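PDB 4QTO: betaine aldehyde dehydrogenase from Staphylococcus aureus subsp. aureus COL, which catalyses the NAD-dependent oxidation of betaine aldehyde to glycine betaine as a member of the aldehyde dehydrogenase family. Local coordinates for residues R101-K106 and E218-V223; H110-A115 and E128-M133; A115-L120 and P210-R215; M133-N138 and P183-S188. All coordinates share one frame; numbering follows the deposited sequence. Where two conformers were deposited one is given.

Interaction 1: R101-K106 and E218-V223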
loop_
_atom_site.group_PDB
_atom_site.type_symbol
_atom_site.label_atom_id
_atom_site.label_comp_id
_atom_site.label_asym_id
_atom_site.label_seq_id
_atom_site.Cartn_x
_atom_site.Cartn_y
_atom_site.Cartn_z
ATOM N N ARG A 101 22.483 3.145 -6.592
ATOM C CA ARG A 101 23.031 1.824 -6.898
ATOM C C ARG A 101 24.534 1.922 -7.173
ATOM O O ARG A 101 25.295 1.049 -6.757
ATOM C CB ARG A 101 22.278 1.197 -8.076
ATOM C CG ARG A 101 22.582 -0.258 -8.289
ATOM C CD ARG A 101 21.553 -0.939 -9.206
ATOM N NE ARG A 101 20.157 -0.884 -8.746
ATOM C CZ ARG A 101 19.180 -0.122 -9.258
ATOM N NH1 ARG A 101 19.407 0.673 -10.311
ATOM N NH2 ARG A 101 17.937 -0.205 -8.737
ATOM N N ALA A 102 24.964 2.994 -7.844
ATOM C CA ALA A 102 26.393 3.221 -8.102
ATOM C C ALA A 102 27.175 3.366 -6.801
ATOM O O ALA A 102 28.301 2.858 -6.699
ATOM C CB ALA A 102 26.582 4.412 -9.014
ATOM N N ILE A 103 26.610 4.039 -5.801
ATOM C CA ILE A 103 27.244 4.122 -4.494
ATOM C C ILE A 103 27.335 2.706 -3.923
ATOM O O ILE A 103 28.400 2.300 -3.413
ATOM C CB ILE A 103 26.503 5.033 -3.493
ATOM C CG1 ILE A 103 26.403 6.464 -4.036
ATOM C CG2 ILE A 103 27.198 4.992 -2.136
ATOM C CD1 ILE A 103 25.467 7.331 -3.208
ATOM N N ALA A 104 26.243 1.958 -3.958
ATOM C CA ALA A 104 26.275 0.586 -3.440
ATOM C C ALA A 104 27.432 -0.231 -4.048
ATOM O O ALA A 104 28.168 -0.933 -3.331
ATOM C CB ALA A 104 24.966 -0.124 -3.697
ATOM N N ASP A 105 27.586 -0.147 -5.358
ATOM C CA ASP A 105 28.624 -0.904 -6.041
ATOM C C ASP A 105 30.047 -0.460 -5.602
ATOM O O ASP A 105 30.934 -1.286 -5.469
ATOM C CB ASP A 105 28.432 -0.798 -7.519
ATOM C CG ASP A 105 27.186 -1.558 -8.006
ATOM O OD1 ASP A 105 26.703 -2.475 -7.332
ATOM O OD2 ASP A 105 26.756 -1.249 -9.120
ATOM N N LYS A 106 30.230 0.830 -5.337
ATOM C CA LYS A 106 31.524 1.320 -4.815
ATOM C C LYS A 106 31.821 0.778 -3.416
ATOM O O LYS A 106 32.969 0.471 -3.120
ATOM C CB LYS A 106 31.561 2.841 -4.858
ATOM C CG LYS A 106 31.765 3.313 -6.297
ATOM C CD LYS A 106 31.713 4.805 -6.410
ATOM C CE LYS A 106 31.908 5.276 -7.845
ATOM N NZ LYS A 106 33.272 5.113 -8.419
ATOM N N GLU A 218 34.122 10.758 -0.597
ATOM C CA GLU A 218 34.988 10.651 -1.803
ATOM C C GLU A 218 34.289 9.768 -2.849
ATOM O O GLU A 218 34.245 10.112 -4.032
ATOM C CB GLU A 218 36.347 10.056 -1.467
ATOM C CG GLU A 218 37.206 10.922 -0.541
ATOM C CD GLU A 218 38.549 10.308 -0.231
ATOM O OE1 GLU A 218 38.729 9.072 -0.461
ATOM O OE2 GLU A 218 39.433 11.066 0.219
ATOM N N LEU A 219 33.750 8.627 -2.418
ATOM C CA LEU A 219 33.077 7.713 -3.356
ATOM C C LEU A 219 31.811 8.318 -3.977
ATOM O O LEU A 219 31.539 8.135 -5.167
ATOM C CB LEU A 219 32.774 6.371 -2.674
ATOM C CG LEU A 219 33.986 5.608 -2.153
ATOM C CD1 LEU A 219 33.552 4.370 -1.385
ATOM C CD2 LEU A 219 34.933 5.222 -3.288
ATOM N N MET A 220 31.021 9.018 -3.164
ATOM C CA MET A 220 29.828 9.701 -3.691
ATOM C C MET A 220 30.197 10.766 -4.720
ATOM O O MET A 220 29.533 10.914 -5.754
ATOM C CB MET A 220 28.999 10.291 -2.569
ATOM C CG MET A 220 28.344 9.190 -1.754
ATOM S SD MET A 220 27.094 9.840 -0.610
ATOM C CE MET A 220 28.155 10.563 0.573
ATOM N N GLU A 221 31.254 11.506 -4.453
ATOM C CA GLU A 221 31.729 12.490 -5.437
ATOM C C GLU A 221 32.091 11.836 -6.777
ATOM O O GLU A 221 31.815 12.394 -7.834
ATOM C CB GLU A 221 32.925 13.273 -4.886
ATOM C CG GLU A 221 33.493 14.283 -5.894
ATOM C CD GLU A 221 34.603 15.128 -5.313
ATOM O OE1 GLU A 221 35.488 14.558 -4.634
ATOM O OE2 GLU A 221 34.587 16.385 -5.587
ATOM N N GLU A 222 32.681 10.643 -6.735
ATOM C CA GLU A 222 33.024 9.897 -7.950
ATOM C C GLU A 222 31.782 9.531 -8.773
ATOM O O GLU A 222 31.837 9.497 -9.992
ATOM C CB GLU A 222 33.760 8.609 -7.590
ATOM C CG GLU A 222 35.126 8.787 -6.975
ATOM C CD GLU A 222 35.750 7.475 -6.496
ATOM O OE1 GLU A 222 35.169 6.394 -6.710
ATOM O OE2 GLU A 222 36.865 7.535 -5.946
ATOM N N VAL A 223 30.692 9.214 -8.090
ATOM C CA VAL A 223 29.415 8.918 -8.758
ATOM C C VAL A 223 28.872 10.163 -9.425
ATOM O O VAL A 223 28.416 10.125 -10.576
ATOM C CB VAL A 223 28.396 8.360 -7.742
ATOM C CG1 VAL A 223 27.031 8.242 -8.375
ATOM C CG2 VAL A 223 28.860 7.011 -7.203
#
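Lys106 reaches across from helix 93-109 to helix 211-223, two helices of the Rossmann-type coenzyme domain of the aldehyde dehydrogenase fold, whose short segments run at 133° to each other. Its CB points toward the partner, and the chain runs on extended through CG to CE. CD lies 3.6 Å from Leu219 O and also touches Val223 CG2. CE packs on the same methyl, the lysine and valine side chains lying alongside and pointing opposite ways. A bend at the last torsion (chi4 -70°) turns the ammonium aside to Glu222, where NZ forms a salt bridge of 2.9 Å with OE1, met on the anti side of the carboxylate and 16° out of its plane.

Beneath this salt bridge Val223 fits between Ala102, Ile103 and the lysine chain: both of its methyls stand 3.9 Å from Ala102 CB, and CG2 also meets Ile103 CG1. Ile103 carries the contact inward toward Leu195 of helix 183-197, on which Met220 packs as well. On the far side of helix 93-109, Asp105 pairs with Arg101 of a neighbouring subunit. At the buried end of the contact, Ile103 CD1 rests 3.7 Å from Met220 CG, with the sulfur SD slightly farther off.

Interaction 2: H110-A115 and E128-M133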
loop_
_atom_site.group_PDB
_atom_site.type_symbol
_atom_site.label_atom_id
_atom_site.label_comp_id
_atom_site.label_asym_id
_atom_site.label_seq_id
_atom_site.Cartn_x
_atom_site.Cartn_y
_atom_site.Cartn_z
ATOM N N HIS A 110 35.183 -1.501 -2.693
ATOM C CA HIS A 110 36.144 -1.082 -1.673
ATOM C C HIS A 110 35.950 -1.713 -0.306
ATOM O O HIS A 110 36.423 -1.167 0.698
ATOM C CB HIS A 110 36.126 0.449 -1.558
ATOM C CG HIS A 110 36.530 1.144 -2.808
ATOM N ND1 HIS A 110 37.843 1.201 -3.227
ATOM C CD2 HIS A 110 35.807 1.782 -3.756
ATOM C CE1 HIS A 110 37.903 1.846 -4.381
ATOM N NE2 HIS A 110 36.689 2.230 -4.705
ATOM N N ARG A 111 35.255 -2.851 -0.280
ATOM C CA ARG A 111 34.901 -3.530 0.953
ATOM C C ARG A 111 36.076 -3.743 1.891
ATOM O O ARG A 111 35.985 -3.470 3.083
ATOM C CB ARG A 111 34.310 -4.897 0.584
ATOM C CG ARG A 111 33.881 -5.763 1.733
ATOM C CD ARG A 111 33.400 -7.104 1.145
ATOM N NE ARG A 111 32.790 -7.979 2.125
ATOM C CZ ARG A 111 33.416 -8.941 2.792
ATOM N NH1 ARG A 111 32.734 -9.681 3.651
ATOM N NH2 ARG A 111 34.713 -9.172 2.614
ATOM N N GLU A 112 37.179 -4.234 1.353
ATOM C CA GLU A 112 38.348 -4.530 2.185
ATOM C C GLU A 112 38.935 -3.297 2.864
ATOM O O GLU A 112 39.141 -3.278 4.084
ATOM C CB GLU A 112 39.418 -5.276 1.373
ATOM C CG GLU A 112 40.580 -5.792 2.217
ATOM C CD GLU A 112 40.195 -6.942 3.142
ATOM O OE1 GLU A 112 39.417 -7.844 2.723
ATOM O OE2 GLU A 112 40.699 -6.958 4.290
ATOM N N ALA A 113 39.230 -2.267 2.075
ATOM C CA ALA A 113 39.785 -1.040 2.617
ATOM C C ALA A 113 38.845 -0.356 3.594
ATOM O O ALA A 113 39.266 0.152 4.636
ATOM C CB ALA A 113 40.163 -0.079 1.489
ATOM N N LEU A 114 37.557 -0.332 3.264
ATOM C CA LEU A 114 36.589 0.286 4.162
ATOM C C LEU A 114 36.511 -0.463 5.500
ATOM O O LEU A 114 36.414 0.180 6.549
ATOM C CB LEU A 114 35.210 0.351 3.518
ATOM C CG LEU A 114 35.007 1.406 2.414
ATOM C CD1 LEU A 114 33.735 1.174 1.615
ATOM C CD2 LEU A 114 35.009 2.796 3.010
ATOM N N ALA A 115 36.483 -1.787 5.438
ATOM C CA ALA A 115 36.411 -2.601 6.660
ATOM C C ALA A 115 37.635 -2.349 7.531
ATOM O O ALA A 115 37.533 -2.163 8.767
ATOM C CB ALA A 115 36.289 -4.056 6.318
ATOM N N GLU A 128 33.763 -8.254 12.101
ATOM C CA GLU A 128 32.570 -7.432 12.336
ATOM C C GLU A 128 32.499 -6.340 11.275
ATOM O O GLU A 128 31.426 -6.035 10.734
ATOM C CB GLU A 128 32.572 -6.783 13.721
ATOM C CG GLU A 128 32.219 -7.750 14.821
ATOM C CD GLU A 128 32.533 -7.188 16.198
ATOM O OE1 GLU A 128 33.687 -7.324 16.621
ATOM O OE2 GLU A 128 31.673 -6.495 16.792
ATOM N N SER A 129 33.640 -5.722 10.994
ATOM C CA SER A 129 33.672 -4.674 9.976
ATOM C C SER A 129 33.312 -5.176 8.573
ATOM O O SER A 129 32.615 -4.456 7.856
ATOM C CB SER A 129 34.997 -3.925 9.969
ATOM O OG SER A 129 35.167 -3.184 11.184
ATOM N N TYR A 130 33.747 -6.385 8.203
ATOM C CA TYR A 130 33.368 -6.958 6.906
ATOM C C TYR A 130 31.850 -7.126 6.863
ATOM O O TYR A 130 31.196 -6.813 5.853
ATOM C CB TYR A 130 33.999 -8.323 6.648
ATOM C CG TYR A 130 35.485 -8.364 6.394
ATOM C CD1 TYR A 130 36.076 -7.481 5.551
ATOM C CD2 TYR A 130 36.255 -9.385 6.936
ATOM C CE1 TYR A 130 37.465 -7.556 5.298
ATOM C CE2 TYR A 130 37.612 -9.479 6.687
ATOM C CZ TYR A 130 38.206 -8.557 5.878
ATOM O OH TYR A 130 39.565 -8.690 5.646
ATOM N N ALA A 131 31.271 -7.636 7.948
ATOM C CA ALA A 131 29.796 -7.801 8.009
ATOM C C ALA A 131 29.085 -6.462 7.820
ATOM O O ALA A 131 28.065 -6.383 7.105
ATOM C CB ALA A 131 29.389 -8.457 9.333
ATOM N N ASP A 132 29.583 -5.398 8.454
ATOM C CA ASP A 132 29.025 -4.062 8.282
ATOM C C ASP A 132 29.076 -3.664 6.833
ATOM O O ASP A 132 28.102 -3.114 6.297
ATOM C CB ASP A 132 29.833 -2.941 8.981
ATOM C CG ASP A 132 29.568 -2.765 10.432
ATOM O OD1 ASP A 132 28.800 -3.538 11.071
ATOM O OD2 ASP A 132 30.216 -1.783 10.948
ATOM N N MET A 133 30.202 -3.913 6.157
ATOM C CA MET A 133 30.322 -3.461 4.761
ATOM C C MET A 133 29.360 -4.200 3.842
ATOM O O MET A 133 28.827 -3.612 2.890
ATOM C CB MET A 133 31.761 -3.554 4.222
ATOM C CG MET A 133 32.735 -2.708 5.032
ATOM S SD MET A 133 32.232 -0.985 5.207
ATOM C CE MET A 133 32.816 -0.587 6.840
#
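Arg111 lays its guanidinium over the root of the Tyr130 side chain, NH1 3.5 Å from CB, in a helix-helix contact of the Rossmann-type coenzyme domain of aldehyde dehydrogenases. Helices 111-122 and 126-146 follow each other in the chain, and their segments meet at 125°. The guanidinium and ring planes are nearly parallel, 5° apart, but the group is displaced toward CB and NH2 comes no closer than 3.7 Å to ring atom CD1. Extended from CG to NE, the arginine chain also reaches Asp134, one turn on from Tyr130, whose carboxylate holds NE in a salt bridge.

At the other end of the ring, Tyr130 OH donates a very short hydrogen bond of 2.5 Å to Glu112 OE2. This oxygen lies in the ring plane at its edge, while the carboxylate itself is turned well away from that plane; the same OE2 also forms a salt bridge with Arg116 NE. The small Ala115 lets the helices draw close, with its CB 3.5 Å from Tyr130 CD1 and its CA only 4.8 Å from Ser129 CA. Met133, bent at chi2 (-53°), tucks CG against Ala115 and sets its sulfur SD 3.7 Å from Leu114 CB.

Interaction 3: A115-L120 and P210-R215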
loop_
_atom_site.group_PDB
_atom_site.type_symbol
_atom_site.label_atom_id
_atom_site.label_comp_id
_atom_site.label_asym_id
_atom_site.label_seq_id
_atom_site.Cartn_x
_atom_site.Cartn_y
_atom_site.Cartn_z
ATOM N N ALA A 115 36.483 -1.787 5.438
ATOM C CA ALA A 115 36.411 -2.601 6.660
ATOM C C ALA A 115 37.635 -2.349 7.531
ATOM O O ALA A 115 37.533 -2.163 8.767
ATOM C CB ALA A 115 36.289 -4.056 6.318
ATOM N N ARG A 116 38.805 -2.293 6.903
ATOM C CA ARG A 116 40.026 -2.021 7.641
ATOM C C ARG A 116 40.023 -0.631 8.284
ATOM O O ARG A 116 40.417 -0.466 9.438
ATOM C CB ARG A 116 41.272 -2.236 6.751
ATOM C CG ARG A 116 41.437 -3.679 6.357
ATOM C CD ARG A 116 42.656 -3.939 5.477
ATOM N NE ARG A 116 42.770 -5.377 5.257
ATOM C CZ ARG A 116 43.350 -6.235 6.105
ATOM N NH1 ARG A 116 43.381 -7.532 5.808
ATOM N NH2 ARG A 116 43.913 -5.821 7.244
ATOM N N LEU A 117 39.565 0.369 7.546
ATOM C CA LEU A 117 39.484 1.720 8.061
ATOM C C LEU A 117 38.510 1.792 9.254
ATOM O O LEU A 117 38.777 2.481 10.246
ATOM C CB LEU A 117 39.032 2.639 6.924
ATOM C CG LEU A 117 39.119 4.127 7.205
ATOM C CD1 LEU A 117 40.538 4.466 7.624
ATOM C CD2 LEU A 117 38.672 4.928 6.000
ATOM N N GLU A 118 37.393 1.061 9.175
ATOM C CA GLU A 118 36.403 1.075 10.242
ATOM C C GLU A 118 36.970 0.420 11.512
ATOM O O GLU A 118 36.780 0.934 12.620
ATOM C CB GLU A 118 35.094 0.404 9.806
ATOM C CG GLU A 118 33.861 0.800 10.617
ATOM C CD GLU A 118 33.352 2.208 10.280
ATOM O OE1 GLU A 118 34.105 3.187 10.406
ATOM O OE2 GLU A 118 32.171 2.381 9.941
ATOM N N THR A 119 37.714 -0.675 11.355
ATOM C CA THR A 119 38.330 -1.337 12.502
ATOM C C THR A 119 39.422 -0.460 13.088
ATOM O O THR A 119 39.573 -0.386 14.333
ATOM C CB THR A 119 38.859 -2.723 12.084
ATOM O OG1 THR A 119 37.752 -3.615 12.074
ATOM C CG2 THR A 119 39.908 -3.258 13.023
ATOM N N LEU A 120 40.174 0.233 12.228
ATOM C CA LEU A 120 41.232 1.109 12.737
ATOM C C LEU A 120 40.644 2.242 13.584
ATOM O O LEU A 120 41.172 2.572 14.644
ATOM C CB LEU A 120 42.031 1.719 11.577
ATOM C CG LEU A 120 43.244 2.563 11.968
ATOM C CD1 LEU A 120 44.329 1.680 12.530
ATOM C CD2 LEU A 120 43.754 3.318 10.749
ATOM N N PRO A 210 35.697 9.934 12.094
ATOM C CA PRO A 210 35.263 10.452 10.797
ATOM C C PRO A 210 35.787 9.704 9.571
ATOM O O PRO A 210 35.397 10.042 8.452
ATOM C CB PRO A 210 35.924 11.831 10.789
ATOM C CG PRO A 210 37.218 11.583 11.482
ATOM C CD PRO A 210 36.897 10.624 12.597
ATOM N N LEU A 211 36.634 8.695 9.753
ATOM C CA LEU A 211 37.397 8.158 8.609
ATOM C C LEU A 211 36.582 7.535 7.476
ATOM O O LEU A 211 36.735 7.933 6.309
ATOM C CB LEU A 211 38.480 7.199 9.067
ATOM C CG LEU A 211 39.445 7.781 10.090
ATOM C CD1 LEU A 211 40.489 6.731 10.457
ATOM C CD2 LEU A 211 40.124 9.040 9.616
ATOM N N THR A 212 35.728 6.569 7.789
ATOM C CA THR A 212 34.955 5.951 6.720
ATOM C C THR A 212 33.919 6.917 6.124
ATOM O O THR A 212 33.501 6.744 4.973
ATOM C CB THR A 212 34.273 4.657 7.179
ATOM O OG1 THR A 212 33.497 4.954 8.347
ATOM C CG2 THR A 212 35.279 3.556 7.421
ATOM N N THR A 213 33.484 7.921 6.888
ATOM C CA THR A 213 32.517 8.904 6.379
ATOM C C THR A 213 33.195 9.817 5.326
ATOM O O THR A 213 32.631 10.132 4.276
ATOM C CB THR A 213 31.819 9.667 7.513
ATOM O OG1 THR A 213 31.202 8.724 8.420
ATOM C CG2 THR A 213 30.759 10.602 6.966
ATOM N N ILE A 214 34.414 10.241 5.622
ATOM C CA ILE A 214 35.191 10.985 4.640
ATOM C C ILE A 214 35.322 10.104 3.391
ATOM O O ILE A 214 35.109 10.572 2.266
ATOM C CB ILE A 214 36.589 11.334 5.203
ATOM C CG1 ILE A 214 36.482 12.378 6.320
ATOM C CG2 ILE A 214 37.481 11.866 4.081
ATOM C CD1 ILE A 214 37.771 12.553 7.105
ATOM N N ARG A 215 35.660 8.817 3.569
ATOM C CA ARG A 215 35.850 7.937 2.390
ATOM C C ARG A 215 34.581 7.809 1.575
ATOM O O ARG A 215 34.643 7.882 0.331
ATOM C CB ARG A 215 36.387 6.562 2.804
ATOM C CG ARG A 215 36.737 5.658 1.644
ATOM C CD ARG A 215 37.909 6.197 0.843
ATOM N NE ARG A 215 38.236 5.273 -0.267
ATOM C CZ ARG A 215 38.208 5.583 -1.556
ATOM N NH1 ARG A 215 37.998 6.831 -1.978
ATOM N NH2 ARG A 215 38.473 4.638 -2.451
HETATM O O HOH W 1 35.323 5.688 10.499
#
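Leu117, Thr212 and Leu211 bury the most surface where helix 111-122 meets the start of helix 211-223, the two segments running at 149°, well toward antiparallel. Leu117 drives its branched end into the first turn of the partner. In one of its two conformers CD1 reaches Leu211 CD1 at 3.6 Å because chi1 (-170°) swings CG away from the backbone N, while the other methyl, CD2, lies against the carbonyl oxygen of Leu211. The two leucine side chains lie roughly perpendicular, and Leu211 packs in addition on Ile61 and Phe62 of strand 59-65, so this side of the contact joins the helices to a strand.

Thr212 divides its two branches. Its methyl CG2 turns to Leu117, 3.9 Å from CG, and comes within 3.2 Å of Glu118 OE1. Its hydroxyl OG1 donates a hydrogen bond of 2.8 Å to the same oxygen, approaching from above the carboxylate plane, 37° out of it. A water donates a second hydrogen bond to Glu118 OE1 and accepts one from Thr212 N, linking the carboxylate to the first turn of helix 211-223. The other oxygen, Glu118 OE2, receives the N-H of Leu184 from helix 183-197. A buried carboxylate is thus met by three donors, two of them at OE1, an arrangement that would be expected to stabilise its charged form and fix its rotation between three helices of the coenzyme domain.

Interaction 4: M133-N138 and P183-S188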
loop_
_atom_site.group_PDB
_atom_site.type_symbol
_atom_site.label_atom_id
_atom_site.label_comp_id
_atom_site.label_asym_id
_atom_site.label_seq_id
_atom_site.Cartn_x
_atom_site.Cartn_y
_atom_site.Cartn_z
ATOM N N MET A 133 30.202 -3.913 6.157
ATOM C CA MET A 133 30.322 -3.461 4.761
ATOM C C MET A 133 29.360 -4.200 3.842
ATOM O O MET A 133 28.827 -3.612 2.890
ATOM C CB MET A 133 31.761 -3.554 4.222
ATOM C CG MET A 133 32.735 -2.708 5.032
ATOM S SD MET A 133 32.232 -0.985 5.207
ATOM C CE MET A 133 32.816 -0.587 6.840
ATOM N N ASP A 134 29.111 -5.465 4.135
ATOM C CA ASP A 134 28.136 -6.233 3.364
ATOM C C ASP A 134 26.751 -5.635 3.601
ATOM O O ASP A 134 25.945 -5.479 2.670
ATOM C CB ASP A 134 28.172 -7.711 3.745
ATOM C CG ASP A 134 29.439 -8.400 3.288
ATOM O OD1 ASP A 134 30.097 -7.912 2.355
ATOM O OD2 ASP A 134 29.781 -9.450 3.887
ATOM N N ASP A 135 26.462 -5.298 4.844
ATOM C CA ASP A 135 25.187 -4.697 5.146
ATOM C C ASP A 135 25.007 -3.313 4.482
ATOM O O ASP A 135 23.933 -2.975 3.971
ATOM C CB ASP A 135 25.052 -4.609 6.642
ATOM C CG ASP A 135 23.664 -4.521 7.052
ATOM O OD1 ASP A 135 22.812 -5.180 6.388
ATOM O OD2 ASP A 135 23.436 -3.835 8.058
ATOM N N ILE A 136 26.058 -2.496 4.509
ATOM C CA ILE A 136 26.036 -1.175 3.910
ATOM C C ILE A 136 25.751 -1.250 2.404
ATOM O O ILE A 136 24.945 -0.500 1.879
ATOM C CB ILE A 136 27.319 -0.397 4.223
ATOM C CG1 ILE A 136 27.348 -0.100 5.732
ATOM C CG2 ILE A 136 27.418 0.873 3.417
ATOM C CD1 ILE A 136 28.723 0.174 6.259
ATOM N N HIS A 137 26.399 -2.191 1.721
ATOM C CA HIS A 137 26.096 -2.411 0.318
ATOM C C HIS A 137 24.593 -2.699 0.142
ATOM O O HIS A 137 23.935 -2.131 -0.756
ATOM C CB HIS A 137 26.905 -3.610 -0.225
ATOM C CG HIS A 137 26.496 -4.041 -1.601
ATOM N ND1 HIS A 137 26.856 -3.353 -2.731
ATOM C CD2 HIS A 137 25.728 -5.076 -2.017
ATOM C CE1 HIS A 137 26.358 -3.968 -3.797
ATOM N NE2 HIS A 137 25.704 -5.039 -3.392
ATOM N N ASN A 138 24.046 -3.581 0.982
ATOM C CA ASN A 138 22.639 -3.929 0.901
ATOM C C ASN A 138 21.687 -2.786 1.256
ATOM O O ASN A 138 20.607 -2.702 0.691
ATOM C CB ASN A 138 22.338 -5.175 1.689
ATOM C CG ASN A 138 22.890 -6.415 1.009
ATOM O OD1 ASN A 138 22.930 -6.470 -0.249
ATOM N ND2 ASN A 138 23.250 -7.424 1.789
ATOM N N PRO A 183 30.033 3.980 12.424
ATOM C CA PRO A 183 29.947 5.225 11.660
ATOM C C PRO A 183 29.406 5.116 10.252
ATOM O O PRO A 183 28.465 5.833 9.899
ATOM C CB PRO A 183 31.396 5.746 11.645
ATOM C CG PRO A 183 32.037 5.103 12.797
ATOM C CD PRO A 183 31.366 3.776 12.995
ATOM N N LEU A 184 29.985 4.249 9.449
ATOM C CA LEU A 184 29.523 4.164 8.092
ATOM C C LEU A 184 28.156 3.504 7.991
ATOM O O LEU A 184 27.352 3.877 7.125
ATOM C CB LEU A 184 30.566 3.480 7.203
ATOM C CG LEU A 184 30.241 3.538 5.718
ATOM C CD1 LEU A 184 30.042 4.956 5.220
ATOM C CD2 LEU A 184 31.299 2.804 4.921
ATOM N N LEU A 185 27.880 2.516 8.821
ATOM C CA LEU A 185 26.587 1.861 8.775
ATOM C C LEU A 185 25.483 2.876 9.057
ATOM O O LEU A 185 24.506 2.982 8.300
ATOM C CB LEU A 185 26.514 0.733 9.785
ATOM C CG LEU A 185 25.194 -0.009 9.863
ATOM C CD1 LEU A 185 24.932 -0.773 8.554
ATOM C CD2 LEU A 185 25.229 -0.951 11.072
ATOM N N GLN A 186 25.637 3.660 10.130
ATOM C CA GLN A 186 24.601 4.629 10.477
ATOM C C GLN A 186 24.530 5.741 9.438
ATOM O O GLN A 186 23.446 6.240 9.158
ATOM C CB GLN A 186 24.832 5.169 11.891
ATOM C CG GLN A 186 24.720 4.096 12.950
ATOM C CD GLN A 186 23.390 3.363 12.947
ATOM O OE1 GLN A 186 22.325 3.950 13.174
ATOM N NE2 GLN A 186 23.448 2.050 12.763
ATOM N N ALA A 187 25.659 6.101 8.844
ATOM C CA ALA A 187 25.663 7.089 7.773
ATOM C C ALA A 187 24.818 6.576 6.588
ATOM O O ALA A 187 24.009 7.321 6.023
ATOM C CB ALA A 187 27.057 7.391 7.304
ATOM N N SER A 188 25.024 5.309 6.213
ATOM C CA SER A 188 24.288 4.729 5.066
ATOM C C SER A 188 22.781 4.762 5.284
ATOM O O SER A 188 21.995 4.967 4.357
ATOM C CB SER A 188 24.737 3.307 4.715
ATOM O OG SER A 188 24.301 2.308 5.650
#
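This is a buried, largely apolar contact between two nearly parallel helices, 126-146 and 183-197; the short segments lie 11° apart with their axes 9.5 Å from each other. Ile136 is its centre. Its CG1 branch stands anti to the carbonyl carbon and runs on extended, which carries CD1 onto the first turn of the partner, 3.6 Å from Leu185 N and against Leu184 CG. CG1 itself touches Leu185 CD1, and the second branch, CG2, lies 3.8 Å from Ser188 CB, one turn along.

Helix 183-197 follows the long strand 162-177 and leads into strand 200-204, its parallel neighbour, so it is the connecting helix of a right-handed beta-alpha-beta crossover of the Rossmann-type domain, and helix 126-146 packs alongside it. Leu184 also receives Met133, whose SD approaches CD2 at 3.9 Å with the side chains about perpendicular, and it packs onward against Val216 of helix 211-223. In one of the two conformers of Asp135, OD2 lies 3.4 Å from Leu185 CD1, and both of these residues touch Tyr474; a bound triethylene glycol sits about 5 Å from the Leu185 side chain. The Ser188 hydroxyl turns back on its own helix, OG donating a 2.7 Å hydrogen bond to Leu185 O from 18° off the carbonyl plane.

Overall arrangement
From the N terminus, helix 93-109 comes first; its partner, helix 211-223, lies more than a hundred residues on, so interaction 1 closes the widest loop and the other three nest inside it. Interaction 2 closes a short loop between the successive helices 111-122 and 126-146. Interaction 3 starts at Ala115, within interaction 2, and returns to helix 211-223, so these two cross. Interaction 4 opens at Met133, the last residue of interaction 2, and closes on helix 183-197 inside the loop of interaction 3. Hydrogen bonds link Ala104 O to His137 ND1, between interactions 1 and 4, and Ser129 OG to Thr119 OG1, between interactions 2 and 3. Together the four contacts tie five helices of the coenzyme domain to one another.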